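Local atomic coordinates of putative NADPH:quinone reductase (Bacillus thuringiensis, PDB entry 3GMS), a protein that is of unproven function but probably reduces quinones with NADPH, as expected of a medium-chain dehydrogenase/reductase family member. Residues Gly158-Gln163 / Leu296-Val301. Numbering follows the deposited sequence.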
ATOM      1  N   GLY A 158       8.711  -0.003   1.530  1.00 22.20           N
ATOM      2  CA  GLY A 158      10.182  -0.147   1.484  1.00 23.83           C
ATOM      3  C   GLY A 158      10.677  -1.435   2.128  1.00 24.08           C
ATOM      4  O   GLY A 158      11.553  -2.112   1.605  1.00 24.85           O
ATOM      5  N   HIS A 159      10.133  -1.760   3.297  1.00 23.32           N
ATOM      6  CA  HIS A 159      10.481  -2.989   3.996  1.00 23.75           C
ATOM      7  C   HIS A 159      10.059  -4.204   3.201  1.00 23.32           C
ATOM      8  O   HIS A 159      10.682  -5.244   3.278  1.00 24.36           O
ATOM      9  CB  HIS A 159       9.748  -3.045   5.332  1.00 24.66           C
ATOM     10  CG  HIS A 159      10.338  -2.164   6.372  1.00 25.54           C
ATOM     11  ND1 HIS A 159      10.499  -0.809   6.204  1.00 31.58           N
ATOM     12  CD2 HIS A 159      10.753  -2.439   7.631  1.00 33.00           C
ATOM     13  CE1 HIS A 159      11.045  -0.291   7.288  1.00 33.67           C
ATOM     14  NE2 HIS A 159      11.214  -1.260   8.168  1.00 35.74           N
ATOM     15  N   LEU A 160       8.997  -4.073   2.416  1.00 22.37           N
ATOM     16  CA  LEU A 160       8.583  -5.182   1.574  1.00 22.38           C
ATOM     17  C   LEU A 160       9.504  -5.374   0.357  1.00 22.30           C
ATOM     18  O   LEU A 160       9.825  -6.515  -0.020  1.00 22.06           O
ATOM     19  CB  LEU A 160       7.107  -5.046   1.148  1.00 21.34           C
ATOM     20  CG  LEU A 160       6.127  -4.908   2.325  1.00 22.59           C
ATOM     21  CD1 LEU A 160       4.707  -4.814   1.825  1.00 23.63           C
ATOM     22  CD2 LEU A 160       6.253  -6.040   3.319  1.00 24.12           C
ATOM     23  N   PHE A 161       9.912  -4.275  -0.262  1.00 23.25           N
ATOM     24  CA  PHE A 161      10.848  -4.376  -1.385  1.00 23.66           C
ATOM     25  C   PHE A 161      12.147  -5.091  -0.945  1.00 23.75           C
ATOM     26  O   PHE A 161      12.705  -5.906  -1.684  1.00 24.20           O
ATOM     27  CB  PHE A 161      11.142  -2.989  -1.955  1.00 23.72           C
ATOM     28  CG  PHE A 161      10.043  -2.448  -2.851  1.00 23.27           C
ATOM     29  CD1 PHE A 161       9.704  -3.094  -4.046  1.00 22.53           C
ATOM     30  CD2 PHE A 161       9.378  -1.281  -2.515  1.00 25.71           C
ATOM     31  CE1 PHE A 161       8.679  -2.577  -4.875  1.00 22.86           C
ATOM     32  CE2 PHE A 161       8.365  -0.761  -3.351  1.00 24.31           C
ATOM     33  CZ  PHE A 161       8.024  -1.423  -4.550  1.00 21.51           C
ATOM     34  N   ALA A 162      12.590  -4.806   0.283  1.00 24.54           N
ATOM     35  CA  ALA A 162      13.804  -5.453   0.832  1.00 24.87           C
ATOM     36  C   ALA A 162      13.617  -6.954   0.882  1.00 25.23           C
ATOM     37  O   ALA A 162      14.474  -7.725   0.444  1.00 25.05           O
ATOM     38  CB  ALA A 162      14.151  -4.896   2.205  1.00 25.01           C
ATOM     39  N   GLN A 163      12.464  -7.400   1.378  1.00 25.40           N
ATOM     40  CA  GLN A 163      12.195  -8.823   1.394  1.00 24.67           C
ATOM     41  C   GLN A 163      12.013  -9.434   0.010  1.00 25.25           C
ATOM     42  O   GLN A 163      12.500 -10.548  -0.255  1.00 25.28           O
ATOM     43  CB  GLN A 163      10.952  -9.110   2.263  1.00 25.01           C
ATOM     44  CG  GLN A 163      11.163  -8.725   3.734  1.00 24.32           C
ATOM     45  CD  GLN A 163       9.853  -8.796   4.507  1.00 25.57           C
ATOM     46  OE1 GLN A 163       9.410  -9.872   4.861  1.00 26.98           O
ATOM     47  NE2 GLN A 163       9.227  -7.632   4.752  1.00 25.80           N
ATOM     48  N   LEU A 296       7.637 -13.397   3.690  1.00 27.73           N
ATOM     49  CA  LEU A 296       7.171 -12.033   3.764  1.00 28.31           C
ATOM     50  C   LEU A 296       6.575 -11.732   5.153  1.00 27.83           C
ATOM     51  O   LEU A 296       5.714 -12.458   5.614  1.00 27.65           O
ATOM     52  CB  LEU A 296       6.098 -11.874   2.703  1.00 27.95           C
ATOM     53  CG  LEU A 296       5.847 -10.505   2.100  1.00 31.00           C
ATOM     54  CD1 LEU A 296       7.128  -9.837   1.595  1.00 30.80           C
ATOM     55  CD2 LEU A 296       4.822 -10.687   0.963  1.00 27.61           C
ATOM     56  N   ARG A 297       7.025 -10.667   5.803  1.00 27.85           N
ATOM     57  CA  ARG A 297       6.481 -10.286   7.097  1.00 28.56           C
ATOM     58  C   ARG A 297       6.108  -8.813   7.076  1.00 27.56           C
ATOM     59  O   ARG A 297       6.774  -8.011   6.412  1.00 26.61           O
ATOM     60  CB  ARG A 297       7.514 -10.508   8.214  1.00 29.42           C
ATOM     61  CG  ARG A 297       7.916 -11.975   8.410  1.00 35.60           C
ATOM     62  CD  ARG A 297       8.952 -12.075   9.517  1.00 41.48           C
ATOM     63  NE  ARG A 297      10.261 -11.654   9.018  1.00 46.74           N
ATOM     64  CZ  ARG A 297      11.237 -11.155   9.775  1.00 50.00           C
ATOM     65  NH1 ARG A 297      11.067 -11.004  11.085  1.00 51.72           N
ATOM     66  NH2 ARG A 297      12.395 -10.816   9.219  1.00 51.69           N
ATOM     67  N   PHE A 298       5.038  -8.459   7.789  1.00 26.67           N
ATOM     68  CA  PHE A 298       4.539  -7.083   7.686  1.00 27.11           C
ATOM     69  C   PHE A 298       4.983  -6.302   8.899  1.00 27.67           C
ATOM     70  O   PHE A 298       5.710  -6.849   9.750  1.00 28.06           O
ATOM     71  CB  PHE A 298       3.013  -7.031   7.447  1.00 27.61           C
ATOM     72  CG  PHE A 298       2.556  -7.756   6.209  1.00 26.77           C
ATOM     73  CD1 PHE A 298       3.359  -7.821   5.065  1.00 26.91           C
ATOM     74  CD2 PHE A 298       1.300  -8.369   6.174  1.00 27.32           C
ATOM     75  CE1 PHE A 298       2.945  -8.515   3.913  1.00 24.75           C
ATOM     76  CE2 PHE A 298       0.866  -9.024   5.028  1.00 23.81           C
ATOM     77  CZ  PHE A 298       1.702  -9.100   3.875  1.00 24.02           C
ATOM     78  N   MET A 299       4.562  -5.035   8.979  1.00 28.36           N
ATOM     79  CA  MET A 299       4.969  -4.170  10.083  0.50 29.09           C
ATOM     80  C   MET A 299       4.359  -4.597  11.421  1.00 28.74           C
ATOM     81  O   MET A 299       3.259  -5.099  11.494  1.00 29.72           O
ATOM     82  CB  MET A 299       4.631  -2.707   9.784  0.50 28.97           C
ATOM     83  CG  MET A 299       5.103  -2.198   8.440  0.50 29.70           C
ATOM     84  SD  MET A 299       6.879  -1.821   8.384  0.50 30.59           S
ATOM     85  CE  MET A 299       7.093  -0.953   9.941  0.50 31.76           C
ATOM     86  N   LYS A 300       5.105  -4.391  12.496  1.00 29.37           N
ATOM     87  CA  LYS A 300       4.567  -4.690  13.827  1.00 29.37           C
ATOM     88  C   LYS A 300       3.458  -3.662  14.166  1.00 28.04           C
ATOM     89  O   LYS A 300       3.342  -2.599  13.531  1.00 28.57           O
ATOM     90  CB  LYS A 300       5.703  -4.650  14.858  1.00 30.21           C
ATOM     91  CG  LYS A 300       6.555  -3.411  14.707  1.00 35.12           C
ATOM     92  CD  LYS A 300       7.890  -3.542  15.418  1.00 40.56           C
ATOM     93  CE  LYS A 300       8.482  -2.167  15.674  1.00 42.58           C
ATOM     94  NZ  LYS A 300       9.728  -2.333  16.443  1.00 45.90           N
ATOM     95  N   VAL A 301       2.616  -3.978  15.137  1.00 26.53           N
ATOM     96  CA  VAL A 301       1.601  -3.049  15.557  1.00 26.83           C
ATOM     97  C   VAL A 301       2.174  -1.895  16.391  1.00 27.00           C
ATOM     98  O   VAL A 301       2.778  -2.143  17.454  1.00 29.10           O
ATOM     99  CB  VAL A 301       0.510  -3.769  16.391  1.00 26.00           C
ATOM    100  CG1 VAL A 301      -0.615  -2.833  16.719  1.00 27.63           C
ATOM    101  CG2 VAL A 301      -0.049  -4.970  15.589  1.00 26.22           C
TER
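Gln163 makes a two-bond pairing with the backbone N and O of Arg297 through its side-chain amide. OE1 of Gln163 accepts from N of Arg297 at 2.7 Å, in the carbonyl plane and on a lone pair. NE2 of Gln163 gives a nearly straight bond to O of Arg297 at 3.0 Å. The same NE2 also donates to O of His159, one helical turn back, at 3.2 Å, with this donor above the carbonyl plane. O of Arg297 and O of His159 both lie close to the amide plane of Gln163. With the bond at OE1, three bonds fix the rotation of the amide and tell its oxygen from its nitrogen. The chain reaches out extended beyond CG (chi2 170°), which carries CD away from the helix to the loop.

Apolar contacts lie beside the amide bonds. CD1 of Leu296 packs on CB of Gln163. CD2 of Leu160 meets CD1 of Phe298 at 3.8 Å, at the ring edge near its plane. In one of its two conformers, Met299 places SD over one face of the His159 imidazole, offset toward the rim. ND1 of His159 is bonded to O of Ser155.

The contact joins helix 156-168 of the Rossmann-type nucleotide-binding domain to the loop between helix 277-292 and strand 301-306. Leu188 of helix 182-188 touches His159, Gln163 and Arg297, while Phe298 packs against helices 119-122, 127-139 and 277-292.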